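Local coordinates for protein lactate dehydrogenase (Eimeria maxima, PDB 6CT6) that probably interconverts pyruvate and lactate with NAD(H) as cofactor, and is held here with NADH and the pyruvate analogue oxamate, at residues B[132-136]-B[316-320]; B[269-275]-B[296-301]. All coordinates share one frame; numbering follows the deposited sequence.

Interaction 1: B[132-136]-B[316-320]. With NAI (1,4-dihydronicotinamide adenine dinucleotide), chain D.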
loop_
_atom_site.group_PDB
_atom_site.type_symbol
_atom_site.label_atom_id
_atom_site.label_comp_id
_atom_site.label_asym_id
_atom_site.label_seq_id
_atom_site.Cartn_x
_atom_site.Cartn_y
_atom_site.Cartn_z
ATOM N N ASN B 132 0.368 -19.090 4.597
ATOM C CA ASN B 132 -0.095 -19.914 5.722
ATOM C C ASN B 132 -0.490 -21.337 5.306
ATOM O O ASN B 132 -0.812 -21.572 4.140
ATOM C CB ASN B 132 -1.299 -19.253 6.397
ATOM C CG ASN B 132 -0.900 -18.220 7.428
ATOM O OD1 ASN B 132 0.073 -18.396 8.160
ATOM N ND2 ASN B 132 -1.659 -17.130 7.492
ATOM N N PRO B 133 -0.471 -22.294 6.258
ATOM C CA PRO B 133 0.043 -22.194 7.629
ATOM C C PRO B 133 1.555 -22.022 7.641
ATOM O O PRO B 133 2.304 -22.869 7.152
ATOM C CB PRO B 133 -0.375 -23.522 8.271
ATOM C CG PRO B 133 -0.605 -24.439 7.139
ATOM C CD PRO B 133 -1.132 -23.586 6.031
ATOM N N LEU B 134 1.977 -20.907 8.231
ATOM C CA LEU B 134 3.311 -20.369 7.990
ATOM C C LEU B 134 4.398 -21.398 8.285
ATOM O O LEU B 134 5.305 -21.612 7.471
ATOM C CB LEU B 134 3.491 -19.111 8.841
ATOM C CG LEU B 134 4.652 -18.147 8.597
ATOM C CD1 LEU B 134 5.713 -18.353 9.657
ATOM C CD2 LEU B 134 5.242 -18.281 7.199
ATOM N N ASP B 135 4.309 -22.066 9.433
ATOM C CA ASP B 135 5.453 -22.818 9.935
ATOM C C ASP B 135 5.687 -24.113 9.166
ATOM O O ASP B 135 6.830 -24.581 9.093
ATOM C CB ASP B 135 5.268 -23.089 11.426
ATOM C CG ASP B 135 5.115 -21.808 12.228
ATOM O OD1 ASP B 135 6.148 -21.205 12.592
ATOM O OD2 ASP B 135 3.962 -21.398 12.478
ATOM N N VAL B 136 4.645 -24.710 8.583
ATOM C CA VAL B 136 4.857 -25.890 7.747
ATOM C C VAL B 136 5.002 -25.547 6.266
ATOM O O VAL B 136 5.621 -26.321 5.521
ATOM C CB VAL B 136 3.736 -26.932 7.932
ATOM C CG1 VAL B 136 3.774 -27.483 9.349
ATOM C CG2 VAL B 136 2.363 -26.355 7.613
ATOM N N VAL B 316 2.342 -27.578 15.319
ATOM C CA VAL B 316 3.175 -27.781 14.136
ATOM C C VAL B 316 3.303 -29.268 13.827
ATOM O O VAL B 316 3.174 -29.692 12.672
ATOM C CB VAL B 316 4.556 -27.126 14.332
ATOM C CG1 VAL B 316 5.485 -27.449 13.158
ATOM C CG2 VAL B 316 4.411 -25.620 14.491
ATOM N N LEU B 317 3.564 -30.081 14.853
ATOM C CA LEU B 317 3.704 -31.518 14.642
ATOM C C LEU B 317 2.409 -32.127 14.122
ATOM O O LEU B 317 2.431 -32.994 13.241
ATOM C CB LEU B 317 4.127 -32.196 15.942
ATOM C CG LEU B 317 5.509 -31.819 16.474
ATOM C CD1 LEU B 317 5.696 -32.380 17.872
ATOM C CD2 LEU B 317 6.600 -32.322 15.541
ATOM N N GLU B 318 1.270 -31.695 14.664
ATOM C CA GLU B 318 -0.015 -32.162 14.154
ATOM C C GLU B 318 -0.144 -31.872 12.663
ATOM O O GLU B 318 -0.683 -32.691 11.908
ATOM C CB GLU B 318 -1.155 -31.505 14.936
ATOM C CG GLU B 318 -2.482 -32.245 14.853
ATOM C CD GLU B 318 -3.467 -31.796 15.918
ATOM O OE1 GLU B 318 -3.171 -30.809 16.626
ATOM O OE2 GLU B 318 -4.534 -32.431 16.051
ATOM N N MET B 319 0.355 -30.716 12.218
ATOM C CA MET B 319 0.275 -30.368 10.802
ATOM C C MET B 319 1.237 -31.205 9.970
ATOM O O MET B 319 0.914 -31.587 8.837
ATOM C CB MET B 319 0.556 -28.878 10.608
ATOM C CG MET B 319 -0.592 -27.964 11.027
ATOM S SD MET B 319 -0.351 -26.230 10.566
ATOM C CE MET B 319 0.944 -25.726 11.697
ATOM N N GLN B 320 2.424 -31.501 10.506
ATOM C CA GLN B 320 3.364 -32.357 9.789
ATOM C C GLN B 320 2.747 -33.714 9.473
ATOM O O GLN B 320 2.990 -34.283 8.403
ATOM C CB GLN B 320 4.642 -32.550 10.604
ATOM C CG GLN B 320 5.533 -31.331 10.693
ATOM C CD GLN B 320 6.879 -31.659 11.308
ATOM O OE1 GLN B 320 6.966 -32.416 12.275
ATOM N NE2 GLN B 320 7.941 -31.107 10.737
HETATM P PA NAI D . -3.918 -13.025 -2.170
HETATM O O1A NAI D . -4.919 -14.070 -2.612
HETATM O O2A NAI D . -4.272 -11.561 -2.275
HETATM O O5B NAI D . -2.571 -13.274 -3.012
HETATM C C5B NAI D . -2.108 -14.594 -3.278
HETATM C C4B NAI D . -1.589 -14.623 -4.705
HETATM O O4B NAI D . -0.815 -15.797 -4.963
HETATM C C3B NAI D . -2.724 -14.619 -5.725
HETATM O O3B NAI D . -2.631 -13.443 -6.533
HETATM C C2B NAI D . -2.512 -15.874 -6.549
HETATM O O2B NAI D . -2.828 -15.695 -7.931
HETATM C C1B NAI D . -1.029 -16.108 -6.336
HETATM N N9A NAI D . -0.544 -17.464 -6.673
HETATM C C8A NAI D . -1.194 -18.646 -6.638
HETATM N N7A NAI D . -0.363 -19.646 -7.040
HETATM C C5A NAI D . 0.828 -19.096 -7.341
HETATM C C6A NAI D . 2.146 -19.557 -7.821
HETATM N N6A NAI D . 2.378 -20.861 -8.076
HETATM N N1A NAI D . 3.117 -18.631 -7.997
HETATM C C2A NAI D . 2.915 -17.323 -7.749
HETATM N N3A NAI D . 1.743 -16.840 -7.314
HETATM C C4A NAI D . 0.694 -17.661 -7.098
HETATM O O3 NAI D . -3.477 -13.362 -0.652
HETATM P PN NAI D . -2.689 -12.358 0.343
HETATM O O1N NAI D . -3.702 -11.511 1.074
HETATM O O2N NAI D . -1.559 -11.701 -0.415
HETATM O O5D NAI D . -2.076 -13.409 1.399
HETATM C C5D NAI D . -1.120 -14.363 0.951
HETATM C C4D NAI D . -0.781 -15.379 2.033
HETATM O O4D NAI D . -0.225 -14.739 3.190
HETATM C C3D NAI D . -2.019 -16.129 2.498
HETATM O O3D NAI D . -1.699 -17.517 2.616
HETATM C C2D NAI D . -2.320 -15.531 3.853
HETATM O O2D NAI D . -3.029 -16.420 4.717
HETATM C C1D NAI D . -0.911 -15.240 4.340
HETATM N N1N NAI D . -0.786 -14.325 5.482
HETATM C C2N NAI D . 0.215 -14.602 6.318
HETATM C C3N NAI D . 0.485 -13.838 7.432
HETATM C C7N NAI D . 1.634 -14.259 8.300
HETATM O O7N NAI D . 2.431 -15.078 7.869
HETATM N N7N NAI D . 1.757 -13.753 9.520
HETATM C C4N NAI D . -0.347 -12.628 7.765
HETATM C C5N NAI D . -1.410 -12.425 6.784
HETATM C C6N NAI D . -1.582 -13.267 5.685
#
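Val136 and Val316 bring the two backbones nearest, with 6.9 Å between their CA atoms. Segment 132-136 is a turn running into the first residues of helix 134-145, with Pro133 at the N-cap after a cis peptide bond; segment 316-320 lies inside the long helix 303-328. No hydrogen bond links them, so the contact rests on apolar packing. Val136 and Met319 carry most of it: Val136 CG1 lies 3.7 Å from Met319 CB and 4.2 Å from Val316 CG1. Met319 bends at its last torsion (chi3 -71°), which carries SD to 3.5 Å from Pro133 CB and CE back toward Val136 CG1. Asp135 adds only its CB, 4.1 Å from Val316 CG2; its carboxylate is held by Ser268 OG and the backbone N of His187. Asn132, just before Pro133, serves the cofactor instead. Its backbone N bonds O3D of the nicotinamide ribose of NADH nearly straight (167°), while ND2 bonds O2D at 3.2 Å with a more bent angle of 143° and also binds oxamate O1. OD1 accepts a weak bond from Leu134 N. The cis-proline turn thus joins the end of a Rossmann-type strand to its following helix, presenting Asn132 to cofactor and substrate analogue while helix 303-328 of the C-terminal domain packs behind it, at the domain junction of the lactate/malate dehydrogenase fold.

Interaction 2: B[269-275]-B[296-301]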
loop_
_atom_site.group_PDB
_atom_site.type_symbol
_atom_site.label_atom_id
_atom_site.label_comp_id
_atom_site.label_asym_id
_atom_site.label_seq_id
_atom_site.Cartn_x
_atom_site.Cartn_y
_atom_site.Cartn_z
ATOM N N CYS B 269 12.018 -20.149 12.151
ATOM C CA CYS B 269 13.353 -20.617 11.811
ATOM C C CYS B 269 13.450 -22.125 11.986
ATOM O O CYS B 269 12.800 -22.709 12.858
ATOM C CB CYS B 269 14.420 -19.957 12.695
ATOM S SG CYS B 269 14.594 -18.186 12.489
ATOM N N TYR B 270 14.292 -22.746 11.161
ATOM C CA TYR B 270 14.577 -24.169 11.304
ATOM C C TYR B 270 15.375 -24.409 12.582
ATOM O O TYR B 270 16.462 -23.850 12.759
ATOM C CB TYR B 270 15.350 -24.683 10.094
ATOM C CG TYR B 270 15.719 -26.142 10.203
ATOM C CD1 TYR B 270 14.827 -27.135 9.823
ATOM C CD2 TYR B 270 16.959 -26.527 10.693
ATOM C CE1 TYR B 270 15.161 -28.472 9.927
ATOM C CE2 TYR B 270 17.303 -27.859 10.801
ATOM C CZ TYR B 270 16.401 -28.828 10.417
ATOM O OH TYR B 270 16.748 -30.155 10.526
ATOM N N LEU B 271 14.838 -25.246 13.467
ATOM C CA LEU B 271 15.464 -25.564 14.743
ATOM C C LEU B 271 15.737 -27.058 14.829
ATOM O O LEU B 271 14.907 -27.874 14.417
ATOM C CB LEU B 271 14.568 -25.149 15.911
ATOM C CG LEU B 271 14.108 -23.694 15.940
ATOM C CD1 LEU B 271 13.065 -23.507 17.029
ATOM C CD2 LEU B 271 15.290 -22.768 16.149
ATOM N N ASN B 272 16.904 -27.416 15.369
ATOM C CA ASN B 272 17.218 -28.812 15.692
ATOM C C ASN B 272 17.917 -28.812 17.050
ATOM O O ASN B 272 19.146 -28.745 17.130
ATOM C CB ASN B 272 18.072 -29.471 14.617
ATOM C CG ASN B 272 18.045 -30.984 14.709
ATOM O OD1 ASN B 272 17.073 -31.623 14.306
ATOM N ND2 ASN B 272 19.111 -31.567 15.247
ATOM N N GLY B 273 17.119 -28.890 18.113
ATOM C CA GLY B 273 17.633 -28.836 19.465
ATOM C C GLY B 273 17.039 -27.688 20.253
ATOM O O GLY B 273 16.453 -27.891 21.321
ATOM N N GLN B 274 17.175 -26.475 19.724
ATOM C CA GLN B 274 16.711 -25.291 20.432
ATOM C C GLN B 274 15.220 -25.390 20.716
ATOM O O GLN B 274 14.443 -25.881 19.892
ATOM C CB GLN B 274 16.994 -24.028 19.614
ATOM C CG GLN B 274 18.427 -23.886 19.114
ATOM C CD GLN B 274 18.630 -24.494 17.740
ATOM O OE1 GLN B 274 17.892 -25.391 17.329
ATOM N NE2 GLN B 274 19.628 -23.998 17.014
ATOM N N TYR B 275 14.822 -24.917 21.895
ATOM C CA TYR B 275 13.415 -24.824 22.274
ATOM C C TYR B 275 12.726 -26.183 22.286
ATOM O O TYR B 275 11.498 -26.262 22.166
ATOM C CB TYR B 275 12.665 -23.865 21.343
ATOM C CG TYR B 275 13.092 -22.429 21.512
ATOM C CD1 TYR B 275 12.472 -21.612 22.443
ATOM C CD2 TYR B 275 14.121 -21.894 20.750
ATOM C CE1 TYR B 275 12.858 -20.300 22.610
ATOM C CE2 TYR B 275 14.516 -20.581 20.909
ATOM C CZ TYR B 275 13.880 -19.789 21.841
ATOM O OH TYR B 275 14.266 -18.480 22.007
ATOM N N ILE B 296 20.342 -17.604 16.277
ATOM C CA ILE B 296 19.080 -17.964 16.903
ATOM C C ILE B 296 19.261 -17.808 18.405
ATOM O O ILE B 296 20.164 -18.412 18.995
ATOM C CB ILE B 296 18.649 -19.393 16.530
ATOM C CG1 ILE B 296 18.338 -19.467 15.034
ATOM C CG2 ILE B 296 17.424 -19.810 17.340
ATOM C CD1 ILE B 296 18.320 -20.869 14.485
ATOM N N ILE B 297 18.411 -16.996 19.017
ATOM C CA ILE B 297 18.509 -16.688 20.436
ATOM C C ILE B 297 17.584 -17.621 21.198
ATOM O O ILE B 297 16.423 -17.816 20.816
ATOM C CB ILE B 297 18.165 -15.211 20.706
ATOM C CG1 ILE B 297 19.191 -14.313 20.007
ATOM C CG2 ILE B 297 18.135 -14.935 22.205
ATOM C CD1 ILE B 297 18.805 -12.856 19.960
ATOM N N GLU B 298 18.097 -18.196 22.282
ATOM C CA GLU B 298 17.379 -19.195 23.067
ATOM C C GLU B 298 16.997 -18.571 24.406
ATOM O O GLU B 298 17.839 -18.420 25.297
ATOM C CB GLU B 298 18.227 -20.449 23.241
ATOM C CG GLU B 298 17.453 -21.624 23.802
ATOM C CD GLU B 298 18.010 -22.963 23.357
ATOM O OE1 GLU B 298 19.137 -22.996 22.818
ATOM O OE2 GLU B 298 17.315 -23.984 23.541
ATOM N N LEU B 299 15.721 -18.220 24.541
ATOM C CA LEU B 299 15.230 -17.573 25.747
ATOM C C LEU B 299 15.272 -18.530 26.935
ATOM O O LEU B 299 15.124 -19.747 26.790
ATOM C CB LEU B 299 13.797 -17.082 25.534
ATOM C CG LEU B 299 13.570 -16.074 24.402
ATOM C CD1 LEU B 299 12.080 -15.853 24.174
ATOM C CD2 LEU B 299 14.254 -14.758 24.707
ATOM N N ASP B 300 15.472 -17.964 28.125
ATOM C CA ASP B 300 15.472 -18.746 29.362
ATOM C C ASP B 300 14.044 -18.819 29.906
ATOM O O ASP B 300 13.698 -18.260 30.949
ATOM C CB ASP B 300 16.437 -18.139 30.373
ATOM C CG ASP B 300 16.607 -19.001 31.610
ATOM O OD1 ASP B 300 16.304 -20.212 31.540
ATOM O OD2 ASP B 300 17.049 -18.471 32.650
ATOM N N LEU B 301 13.204 -19.531 29.157
ATOM C CA LEU B 301 11.801 -19.671 29.518
ATOM C C LEU B 301 11.651 -20.441 30.826
ATOM O O LEU B 301 12.409 -21.367 31.125
ATOM C CB LEU B 301 11.029 -20.393 28.409
ATOM C CG LEU B 301 10.981 -19.734 27.026
ATOM C CD1 LEU B 301 10.264 -20.627 26.019
ATOM C CD2 LEU B 301 10.297 -18.380 27.107
HETATM O O HOH W 1 20.879 -21.323 18.672
#
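Tyr275 supplies most of the polar contact between the segment that ends strand 263-272 and segment 296-301, the end of strand 294-296 and the loop after it. Its hydroxyl is gripped twice: it donates to Ile297 O, with 2.6 Å from OH to O, and accepts from Leu299 N, with 2.9 Å from N to OH and an N-H...O angle of 162°. Ile297 O lies at the ring edge, in its plane. A third bond runs from Tyr275 N to Glu298 OE2 (3.1 Å, 166°), reaching the carboxylate from above its plane. Glu298 gets there because CG stands anti to its backbone N (chi1 -169°) and the chain beyond is extended; CG itself passes over one ring face of Tyr275, offset toward the rim.

Gln274 crosses Glu298 at about a right angle. Its bend at chi2 turns the amide back on its own segment, where OE1 accepts from Asn272 N at 3.0 Å. A water that donates to Ile296 O also takes a weak bond from Gln274 NE2.

The apolar contacts lie at both ends. Ile296 CG2 meets Leu271 CD2 at 3.8 Å, and Ile296 CD1 extends toward Cys269 CB. At the other end Leu299 CB lies 4.4 Å from Tyr275 CE1, and Leu301 CD1 approaches the ring edge at CE1, 4.3 Å away; Leu309 of helix 303-328 touches both Tyr275 and Leu301. Leu299 CG also makes van der Waals contact with Tyr275 OH, at 3.5 Å.

Donating and accepting at once, the buried phenol satisfies two backbone groups of an irregular loop, which probably fixes both the ring and the loop's path into helix 303-328.

How the interactions relate
The centres of interactions 1 and 2 are about 17 Å apart and their nearest atoms about 6 Å, without touching. In sequence, both segments of interaction 2 fall between the two that interaction 1 brings together. Helix 303-328 ties them together: the loop after strand 294-296 leads into it, Leu309 packs against interaction 2, and Val316 to Gln320 further along form one side of interaction 1. Strand 263-272 gives a second route, since Ser268, bonded to Asp135, immediately precedes Cys269. Of the two, interaction 1 reaches the active site, through Asn132. The side chain of Cys269 stays about 13 Å from NADH, whereas the side chain of Leu301 lies about 9 Å from a bound glucose.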